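PDB 3MZ2: glycerophosphoryl diester phosphodiesterase from Parabacteroides distasonis, which probably hydrolyses glycerophosphodiesters to an alcohol and glycerol 3-phosphate. Local coordinates for residues Gly8-Asn16 and Arg127-Leu135; Arg38-Asn48 and Leu78-Thr87. All coordinates share one frame; numbering follows the deposited sequence. Where two conformers were deposited one is given.

Interaction 1 (Gly8-Asn16 and Arg127-Leu135)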
loop_
_atom_site.group_PDB
_atom_site.type_symbol
_atom_site.label_atom_id
_atom_site.label_comp_id
_atom_site.label_asym_id
_atom_site.label_seq_id
_atom_site.Cartn_x
_atom_site.Cartn_y
_atom_site.Cartn_z
ATOM N N GLY A 8 -8.385 32.563 -14.680
ATOM C CA GLY A 8 -7.016 32.633 -15.284
ATOM C C GLY A 8 -6.068 31.643 -14.600
ATOM O O GLY A 8 -5.801 31.778 -13.403
HETATM N N MSE A 9 -5.547 30.674 -15.348
HETATM C CA MSE A 9 -4.724 29.591 -14.789
HETATM C C MSE A 9 -3.375 29.419 -15.515
HETATM O O MSE A 9 -3.272 29.579 -16.747
HETATM C CB MSE A 9 -5.448 28.232 -14.840
HETATM C CG MSE A 9 -6.468 27.973 -13.696
HETATM SE SE MSE A 9 -7.375 26.372 -14.161
HETATM C CE MSE A 9 -8.029 27.043 -15.911
ATOM N N ASN A 10 -2.360 29.095 -14.742
ATOM C CA ASN A 10 -1.082 28.633 -15.285
ATOM C C ASN A 10 -1.261 27.226 -15.821
ATOM O O ASN A 10 -1.866 26.356 -15.142
ATOM C CB ASN A 10 -0.008 28.608 -14.209
ATOM C CG ASN A 10 0.370 29.984 -13.727
ATOM O OD1 ASN A 10 1.124 30.692 -14.376
ATOM N ND2 ASN A 10 -0.090 30.333 -12.548
ATOM N N THR A 11 -0.728 26.992 -17.016
ATOM C CA THR A 11 -0.786 25.701 -17.638
ATOM C C THR A 11 0.597 25.208 -18.055
ATOM O O THR A 11 1.545 25.983 -18.256
ATOM C CB THR A 11 -1.729 25.687 -18.890
ATOM O OG1 THR A 11 -1.238 26.589 -19.895
ATOM C CG2 THR A 11 -3.144 26.041 -18.464
ATOM N N LEU A 12 0.711 23.890 -18.153
ATOM C CA LEU A 12 1.817 23.276 -18.854
ATOM C C LEU A 12 1.413 22.958 -20.310
ATOM O O LEU A 12 0.256 22.607 -20.589
ATOM C CB LEU A 12 2.249 22.008 -18.139
ATOM C CG LEU A 12 2.560 22.088 -16.646
ATOM C CD1 LEU A 12 2.877 20.677 -16.079
ATOM C CD2 LEU A 12 3.712 23.072 -16.366
ATOM N N GLN A 13 2.365 23.057 -21.213
ATOM C CA GLN A 13 2.138 22.867 -22.643
ATOM C C GLN A 13 2.905 21.658 -23.140
ATOM O O GLN A 13 4.062 21.765 -23.551
ATOM C CB GLN A 13 2.509 24.145 -23.387
ATOM C CG GLN A 13 1.656 25.312 -22.861
ATOM C CD GLN A 13 0.194 25.192 -23.293
ATOM O OE1 GLN A 13 -0.682 24.650 -22.569
ATOM N NE2 GLN A 13 -0.073 25.661 -24.497
ATOM N N ILE A 14 2.252 20.499 -23.042
ATOM C CA ILE A 14 2.848 19.193 -23.294
ATOM C C ILE A 14 1.884 18.482 -24.224
ATOM O O ILE A 14 0.818 18.048 -23.807
ATOM C CB ILE A 14 3.081 18.448 -21.952
ATOM C CG1 ILE A 14 4.156 19.184 -21.117
ATOM C CG2 ILE A 14 3.503 17.008 -22.202
ATOM C CD1 ILE A 14 4.322 18.710 -19.729
ATOM N N SER A 15 2.226 18.399 -25.505
ATOM C CA SER A 15 1.260 17.920 -26.501
ATOM C C SER A 15 1.302 16.416 -26.713
ATOM O O SER A 15 0.380 15.875 -27.301
ATOM C CB SER A 15 1.470 18.540 -27.892
ATOM O OG SER A 15 1.639 19.939 -27.877
ATOM N N ASN A 16 2.371 15.753 -26.287
ATOM C CA ASN A 16 2.537 14.326 -26.577
ATOM C C ASN A 16 3.595 13.740 -25.656
ATOM O O ASN A 16 4.171 14.467 -24.890
ATOM C CB ASN A 16 2.894 14.129 -28.070
ATOM C CG ASN A 16 4.129 14.933 -28.484
ATOM O OD1 ASN A 16 5.089 15.022 -27.734
ATOM N ND2 ASN A 16 4.085 15.552 -29.668
ATOM N N ARG A 127 -9.969 14.238 -17.738
ATOM C CA ARG A 127 -10.567 15.069 -18.792
ATOM C C ARG A 127 -10.217 16.545 -18.617
ATOM O O ARG A 127 -9.889 17.247 -19.577
ATOM C CB ARG A 127 -12.090 14.903 -18.816
ATOM C CG ARG A 127 -12.561 13.532 -19.314
ATOM C CD ARG A 127 -14.034 13.575 -19.794
ATOM N NE ARG A 127 -14.239 14.655 -20.748
ATOM C CZ ARG A 127 -15.389 15.296 -20.914
ATOM N NH1 ARG A 127 -16.450 14.937 -20.204
ATOM N NH2 ARG A 127 -15.477 16.282 -21.804
ATOM N N TRP A 128 -10.244 17.004 -17.379
ATOM C CA TRP A 128 -9.870 18.381 -17.037
ATOM C C TRP A 128 -8.388 18.666 -17.192
ATOM O O TRP A 128 -7.991 19.726 -17.621
ATOM C CB TRP A 128 -10.273 18.647 -15.593
ATOM C CG TRP A 128 -9.794 19.982 -15.089
ATOM C CD1 TRP A 128 -10.398 21.206 -15.294
ATOM C CD2 TRP A 128 -8.603 20.239 -14.364
ATOM N NE1 TRP A 128 -9.645 22.203 -14.710
ATOM C CE2 TRP A 128 -8.532 21.634 -14.146
ATOM C CE3 TRP A 128 -7.570 19.429 -13.865
ATOM C CZ2 TRP A 128 -7.472 22.230 -13.412
ATOM C CZ3 TRP A 128 -6.500 20.035 -13.171
ATOM C CH2 TRP A 128 -6.470 21.415 -12.970
ATOM N N ALA A 129 -7.560 17.695 -16.867
ATOM C CA ALA A 129 -6.118 17.924 -16.847
ATOM C C ALA A 129 -5.529 18.106 -18.257
ATOM O O ALA A 129 -4.498 18.759 -18.411
ATOM C CB ALA A 129 -5.420 16.784 -16.109
ATOM N N ARG A 130 -6.138 17.482 -19.264
ATOM C CA ARG A 130 -5.585 17.483 -20.618
ATOM C C ARG A 130 -5.384 18.922 -21.099
ATOM O O ARG A 130 -6.362 19.679 -21.190
ATOM C CB ARG A 130 -6.529 16.749 -21.568
ATOM C CG ARG A 130 -5.958 16.437 -22.959
ATOM C CD ARG A 130 -7.037 15.770 -23.821
ATOM N NE ARG A 130 -6.741 15.682 -25.249
ATOM C CZ ARG A 130 -7.630 15.267 -26.152
ATOM N NH1 ARG A 130 -8.852 14.910 -25.762
ATOM N NH2 ARG A 130 -7.298 15.202 -27.437
ATOM N N GLY A 131 -4.137 19.297 -21.404
ATOM C CA GLY A 131 -3.833 20.661 -21.870
ATOM C C GLY A 131 -3.609 21.694 -20.785
ATOM O O GLY A 131 -3.365 22.882 -21.091
ATOM N N LYS A 132 -3.748 21.277 -19.521
ATOM C CA LYS A 132 -3.503 22.151 -18.389
ATOM C C LYS A 132 -2.349 21.715 -17.489
ATOM O O LYS A 132 -1.586 22.555 -17.016
ATOM C CB LYS A 132 -4.741 22.292 -17.529
ATOM C CG LYS A 132 -5.954 22.790 -18.260
ATOM C CD LYS A 132 -7.109 22.935 -17.300
ATOM C CE LYS A 132 -8.388 23.248 -18.050
ATOM N NZ LYS A 132 -9.019 22.124 -18.875
ATOM N N THR A 133 -2.235 20.417 -17.205
ATOM C CA THR A 133 -1.300 19.928 -16.208
ATOM C C THR A 133 -1.019 18.424 -16.459
ATOM O O THR A 133 -1.383 17.877 -17.490
ATOM C CB THR A 133 -1.876 20.174 -14.774
ATOM O OG1 THR A 133 -0.910 19.793 -13.772
ATOM C CG2 THR A 133 -3.152 19.400 -14.532
ATOM N N ILE A 134 -0.351 17.787 -15.520
ATOM C CA ILE A 134 -0.064 16.371 -15.546
ATOM C C ILE A 134 -0.522 15.847 -14.210
ATOM O O ILE A 134 -0.237 16.456 -13.181
ATOM C CB ILE A 134 1.456 16.112 -15.649
ATOM C CG1 ILE A 134 2.072 16.823 -16.824
ATOM C CG2 ILE A 134 1.789 14.579 -15.678
ATOM C CD1 ILE A 134 3.522 17.026 -16.708
ATOM N N LEU A 135 -1.241 14.737 -14.195
ATOM C CA LEU A 135 -1.620 14.079 -12.979
ATOM C C LEU A 135 -0.657 12.930 -12.707
ATOM O O LEU A 135 -0.123 12.285 -13.646
ATOM C CB LEU A 135 -3.051 13.516 -13.150
ATOM C CG LEU A 135 -4.159 14.502 -13.546
ATOM C CD1 LEU A 135 -5.484 13.757 -13.732
ATOM C CD2 LEU A 135 -4.248 15.626 -12.547
HETATM O O HOH W 1 0.174 23.992 -14.709
#
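In this TIM-barrel fold the N-terminal strand 10-12 lies against the turn that leads out of helix 122-129 toward barrel strand 135-137, and Leu12 touches that turn both through its backbone and through its side chain. Leu12 N donates to Lys132 O at 2.9 Å with a nearly straight N-H (166°), yet it stands above the carbonyl plane rather than on a lone pair. The same oxygen receives a CA-H...O contact from Thr11 CA and meets a water that also reaches Asn10 O. Further along, three aliphatic side chains close the contact. Ile134 CD1 is approached by Leu12 CD1 at 3.8 Å and by Ile14 CD1 at 3.5 Å, each chain crossing that of Ile134 at about a right angle. With CG1 anti to its own carbonyl carbon (chi1 -54°), Ile134 places its delta-methyl against both partners, a reach that suits a long branched residue. Shortening Ile134 to an alanine would probably open a gap beside the Leu12 and Ile14 methyls and leave both without their shared partner. At the other end, selenomethionine Met9 sets its SE at the edge of the Trp128 indole, 4.2 Å from CZ2. Lys132 CD rests over a face of that indole, offset toward the rim, and the chain then bends at its last torsion (chi4 72°) to bring NZ 2.9 Å from Trp128 O, in the carbonyl plane and on a lone pair. Gly131, with a positive phi, makes the turn where a CB would collide with the preceding carbonyl oxygen. Around the contact, Trp128 and Met9 pack on Leu57 of helix 50-59, Ile14 and Ile134 meet Leu20 of helix 17-23, and strand 10-12 pairs antiparallel with the C-terminal strand 289-291.

Interaction 2 (Arg38-Asn48 and Leu78-Thr87). With SO4 (sulfate ion), chain G; SO4 (sulfate ion), chain C.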
loop_
_atom_site.group_PDB
_atom_site.type_symbol
_atom_site.label_atom_id
_atom_site.label_comp_id
_atom_site.label_asym_id
_atom_site.label_seq_id
_atom_site.Cartn_x
_atom_site.Cartn_y
_atom_site.Cartn_z
ATOM N N ARG A 38 -1.462 15.232 -3.000
ATOM C CA ARG A 38 -2.880 14.875 -2.865
ATOM C C ARG A 38 -3.708 16.003 -3.421
ATOM O O ARG A 38 -4.782 16.268 -2.912
ATOM C CB ARG A 38 -3.286 14.576 -1.408
ATOM C CG ARG A 38 -2.536 13.479 -0.686
ATOM C CD ARG A 38 -3.077 13.283 0.732
ATOM N NE ARG A 38 -2.216 12.518 1.640
ATOM C CZ ARG A 38 -2.247 12.606 2.970
ATOM N NH1 ARG A 38 -3.115 13.397 3.577
ATOM N NH2 ARG A 38 -1.417 11.874 3.712
ATOM N N GLY A 39 -3.168 16.715 -4.418
ATOM C CA GLY A 39 -3.736 17.880 -5.008
ATOM C C GLY A 39 -3.414 19.255 -4.467
ATOM O O GLY A 39 -3.778 20.238 -5.058
ATOM N N GLY A 40 -2.680 19.340 -3.351
ATOM C CA GLY A 40 -2.584 20.580 -2.568
ATOM C C GLY A 40 -3.840 20.753 -1.711
ATOM O O GLY A 40 -4.879 20.135 -1.982
ATOM N N ARG A 41 -3.750 21.573 -0.675
ATOM C CA ARG A 41 -4.882 21.877 0.163
ATOM C C ARG A 41 -4.678 23.187 0.900
ATOM O O ARG A 41 -3.556 23.709 1.003
ATOM C CB ARG A 41 -5.113 20.786 1.173
ATOM C CG ARG A 41 -3.984 20.672 2.207
ATOM C CD ARG A 41 -4.021 19.353 2.981
ATOM N NE ARG A 41 -3.049 19.370 4.062
ATOM C CZ ARG A 41 -2.695 18.321 4.820
ATOM N NH1 ARG A 41 -3.179 17.103 4.591
ATOM N NH2 ARG A 41 -1.800 18.491 5.787
ATOM N N GLY A 42 -5.771 23.681 1.435
ATOM C CA GLY A 42 -5.801 24.946 2.178
ATOM C C GLY A 42 -7.174 25.285 2.669
ATOM O O GLY A 42 -8.121 24.529 2.426
ATOM N N LYS A 43 -7.294 26.414 3.352
ATOM C CA LYS A 43 -8.584 26.860 3.854
ATOM C C LYS A 43 -9.584 26.999 2.708
ATOM O O LYS A 43 -9.336 27.723 1.732
ATOM C CB LYS A 43 -8.480 28.195 4.622
ATOM C CG LYS A 43 -9.831 28.613 5.157
ATOM N N GLY A 44 -10.698 26.282 2.806
ATOM C CA GLY A 44 -11.661 26.211 1.712
ATOM C C GLY A 44 -11.342 25.309 0.516
ATOM O O GLY A 44 -12.130 25.252 -0.436
ATOM N N TYR A 45 -10.198 24.622 0.557
ATOM C CA TYR A 45 -9.690 23.835 -0.574
ATOM C C TYR A 45 -9.252 22.453 -0.092
ATOM O O TYR A 45 -8.119 22.222 0.306
ATOM C CB TYR A 45 -8.573 24.611 -1.307
ATOM C CG TYR A 45 -9.138 25.828 -2.000
ATOM C CD1 TYR A 45 -9.959 25.668 -3.084
ATOM C CD2 TYR A 45 -8.917 27.124 -1.525
ATOM C CE1 TYR A 45 -10.506 26.718 -3.734
ATOM C CE2 TYR A 45 -9.514 28.214 -2.177
ATOM C CZ TYR A 45 -10.294 27.978 -3.297
ATOM O OH TYR A 45 -10.926 28.966 -4.031
ATOM N N PRO A 46 -10.178 21.489 -0.153
ATOM C CA PRO A 46 -9.846 20.135 0.240
ATOM C C PRO A 46 -8.839 19.392 -0.660
ATOM O O PRO A 46 -8.706 19.681 -1.855
ATOM C CB PRO A 46 -11.205 19.428 0.172
ATOM C CG PRO A 46 -12.239 20.520 0.174
ATOM C CD PRO A 46 -11.593 21.635 -0.541
ATOM N N GLU A 47 -8.139 18.437 -0.075
ATOM C CA GLU A 47 -7.367 17.405 -0.807
ATOM C C GLU A 47 -8.208 16.758 -1.863
ATOM O O GLU A 47 -9.419 16.606 -1.654
ATOM C CB GLU A 47 -7.051 16.245 0.140
ATOM C CG GLU A 47 -6.020 16.511 1.093
ATOM C CD GLU A 47 -5.805 15.368 2.069
ATOM O OE1 GLU A 47 -6.209 14.174 1.845
ATOM O OE2 GLU A 47 -5.143 15.688 3.068
ATOM N N ASN A 48 -7.563 16.344 -2.957
ATOM C CA ASN A 48 -8.216 15.509 -3.984
ATOM C C ASN A 48 -9.565 16.093 -4.425
ATOM O O ASN A 48 -10.582 15.394 -4.504
ATOM C CB ASN A 48 -8.359 14.060 -3.482
ATOM C CG ASN A 48 -7.063 13.284 -3.547
ATOM O OD1 ASN A 48 -6.492 13.092 -4.624
ATOM N ND2 ASN A 48 -6.596 12.786 -2.392
ATOM N N LEU A 78 -11.192 10.027 -6.429
ATOM C CA LEU A 78 -9.979 10.534 -5.799
ATOM C C LEU A 78 -10.305 10.768 -4.335
ATOM O O LEU A 78 -11.154 11.603 -4.045
ATOM C CB LEU A 78 -9.569 11.864 -6.417
ATOM C CG LEU A 78 -9.384 11.827 -7.930
ATOM C CD1 LEU A 78 -8.834 13.138 -8.463
ATOM C CD2 LEU A 78 -8.534 10.680 -8.378
ATOM N N PHE A 79 -9.617 10.063 -3.449
ATOM C CA PHE A 79 -9.842 10.160 -2.027
ATOM C C PHE A 79 -8.715 9.384 -1.324
ATOM O O PHE A 79 -8.533 8.190 -1.593
ATOM C CB PHE A 79 -11.213 9.548 -1.645
ATOM C CG PHE A 79 -11.689 9.980 -0.301
ATOM C CD1 PHE A 79 -12.379 11.180 -0.157
ATOM C CD2 PHE A 79 -11.414 9.223 0.826
ATOM C CE1 PHE A 79 -12.786 11.605 1.071
ATOM C CE2 PHE A 79 -11.816 9.668 2.061
ATOM C CZ PHE A 79 -12.514 10.846 2.173
ATOM N N HIS A 80 -7.990 10.029 -0.419
ATOM C CA HIS A 80 -6.794 9.395 0.143
ATOM C C HIS A 80 -7.056 8.272 1.158
ATOM O O HIS A 80 -6.533 7.180 1.022
ATOM C CB HIS A 80 -5.863 10.435 0.767
ATOM C CG HIS A 80 -4.642 9.826 1.391
ATOM N ND1 HIS A 80 -4.635 9.378 2.699
ATOM C CD2 HIS A 80 -3.445 9.476 0.866
ATOM C CE1 HIS A 80 -3.453 8.842 2.963
ATOM N NE2 HIS A 80 -2.707 8.910 1.878
ATOM N N ASP A 81 -7.831 8.587 2.181
ATOM C CA ASP A 81 -7.954 7.724 3.377
ATOM C C ASP A 81 -8.858 6.524 3.173
ATOM O O ASP A 81 -9.741 6.520 2.301
ATOM C CB ASP A 81 -8.505 8.495 4.574
ATOM C CG ASP A 81 -7.595 9.590 5.066
ATOM O OD1 ASP A 81 -6.396 9.658 4.683
ATOM O OD2 ASP A 81 -8.093 10.428 5.846
ATOM N N ASP A 82 -8.651 5.553 4.069
ATOM C CA ASP A 82 -9.453 4.347 4.157
ATOM C C ASP A 82 -10.805 4.641 4.806
ATOM O O ASP A 82 -11.683 3.820 4.782
ATOM C CB ASP A 82 -8.713 3.242 4.985
ATOM C CG ASP A 82 -7.433 2.768 4.313
ATOM O OD1 ASP A 82 -7.329 2.831 3.049
ATOM O OD2 ASP A 82 -6.510 2.365 5.041
ATOM N N THR A 83 -10.945 5.778 5.457
ATOM C CA THR A 83 -12.245 6.148 6.039
ATOM C C THR A 83 -12.592 7.559 5.567
ATOM O O THR A 83 -11.700 8.359 5.259
ATOM C CB THR A 83 -12.216 6.059 7.581
ATOM O OG1 THR A 83 -11.319 7.043 8.125
ATOM C CG2 THR A 83 -11.759 4.702 8.008
ATOM N N LEU A 84 -13.882 7.858 5.516
ATOM C CA LEU A 84 -14.378 9.166 5.038
ATOM C C LEU A 84 -14.249 10.362 5.983
ATOM O O LEU A 84 -14.278 11.466 5.494
ATOM C CB LEU A 84 -15.845 9.027 4.602
ATOM C CG LEU A 84 -16.098 8.157 3.374
ATOM C CD1 LEU A 84 -17.588 7.686 3.283
ATOM C CD2 LEU A 84 -15.660 8.955 2.163
ATOM N N GLU A 85 -14.062 10.156 7.304
ATOM C CA GLU A 85 -14.180 11.239 8.307
ATOM C C GLU A 85 -13.214 12.415 8.221
ATOM O O GLU A 85 -13.641 13.540 8.445
ATOM C CB GLU A 85 -14.125 10.714 9.755
ATOM C CG GLU A 85 -15.321 9.880 10.162
ATOM C CD GLU A 85 -15.187 8.404 9.805
ATOM O OE1 GLU A 85 -14.171 8.019 9.179
ATOM O OE2 GLU A 85 -16.110 7.624 10.146
ATOM N N ARG A 86 -11.928 12.200 7.915
ATOM C CA ARG A 86 -10.975 13.316 7.914
ATOM C C ARG A 86 -11.253 14.397 6.855
ATOM O O ARG A 86 -11.217 15.586 7.159
ATOM C CB ARG A 86 -9.513 12.804 7.794
ATOM C CG ARG A 86 -8.457 13.926 7.963
ATOM C CD ARG A 86 -7.024 13.387 7.835
ATOM N NE ARG A 86 -6.809 12.797 6.519
ATOM C CZ ARG A 86 -6.327 13.437 5.452
ATOM N NH1 ARG A 86 -5.899 14.702 5.520
ATOM N NH2 ARG A 86 -6.227 12.780 4.310
ATOM N N THR A 87 -11.515 14.006 5.605
ATOM C CA THR A 87 -11.620 15.002 4.544
ATOM C C THR A 87 -13.017 15.036 3.922
ATOM O O THR A 87 -13.187 15.562 2.814
ATOM C CB THR A 87 -10.572 14.769 3.450
ATOM O OG1 THR A 87 -10.846 13.534 2.805
ATOM C CG2 THR A 87 -9.159 14.735 4.058
HETATM S S SO4 G . -2.093 14.415 6.950
HETATM O O1 SO4 G . -2.914 15.368 7.709
HETATM O O2 SO4 G . -1.921 14.915 5.591
HETATM O O3 SO4 G . -0.791 14.278 7.604
HETATM O O4 SO4 G . -2.723 13.095 6.821
HETATM S S SO4 C . 0.772 10.117 1.120
HETATM O O1 SO4 C . -0.354 10.679 0.373
HETATM O O2 SO4 C . 1.989 10.359 0.342
HETATM O O3 SO4 C . 0.930 10.736 2.449
HETATM O O4 SO4 C . 0.462 8.689 1.379
HETATM O O HOH W 2 -8.131 12.778 0.264
HETATM O O HOH W 3 -10.398 14.270 -0.071
HETATM O O HOH W 4 -11.746 13.786 -2.472
#
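The Arg38 guanidinium lies flat on the His80 imidazole, centres 3.8 Å apart and planes 27° from parallel, within an arginine-rich anion site formed by loops of the TIM barrel. At the edges of the Arg38 group sit the Glu47 carboxylate and both sulfates, whereas the Arg86 guanidinium has Thr87 CG2 over the centre of one face and an oxygen of the chain G sulfate over the other. Glu47 joins the arginines. Arg86 grips it end-on, NH1 to OE2 at 2.7 Å and NH2 to OE1 at 2.8 Å, with the carboxylate and guanidinium planes 42° apart. Glu47 OE2 also accepts from Arg38 NH1 and Arg41 NH1, so three arginines share one oxygen, which lets them gather side by side. On its other side Arg86, its chain bent at chi3, holds Asp81 side-on through NE and NH2. Asp81 OD1 accepts a hydrogen bond from His80 ND1 at 2.7 Å, which fixes the ring's rotation and leaves NE2 to donate to the chain C sulfate. Arginine suits position 38 because its planar end can stack on His80 while its N-H groups point outward in the plane: NE meets O1 of the chain C sulfate almost straight (177°), and NH2 meets O3. Sulfates held here are consistent with a pocket for a phosphate group, as expected of this family. Deeper in, Asn48 ND2 bonds to Asp67, and one water bridges it to Glu47 OE1 and to His80 N, 2.8 Å from the water.

Both contacts are partly buried and serve the same barrel, with helix 50-59 and strand 63-70 bordering each, but their characters differ. Interaction 1 ties the N-terminal segment to the turn after helix 122-129 with one direct backbone hydrogen bond and mostly apolar side chains, and no salt bridge crosses it. Interaction 2 joins the loops following strands 33-36 and 76-78, mainly through salt bridges, an arginine-histidine stack and bridging waters, with Asn48 on Leu78; Arg38, Arg41 and His80 face bound sulfates. The centres of interactions 1 and 2 are about 22 Å apart and their nearest atoms about 6 Å, without touching. Leu78 packs against helix 122-129, whose end lies in interaction 1.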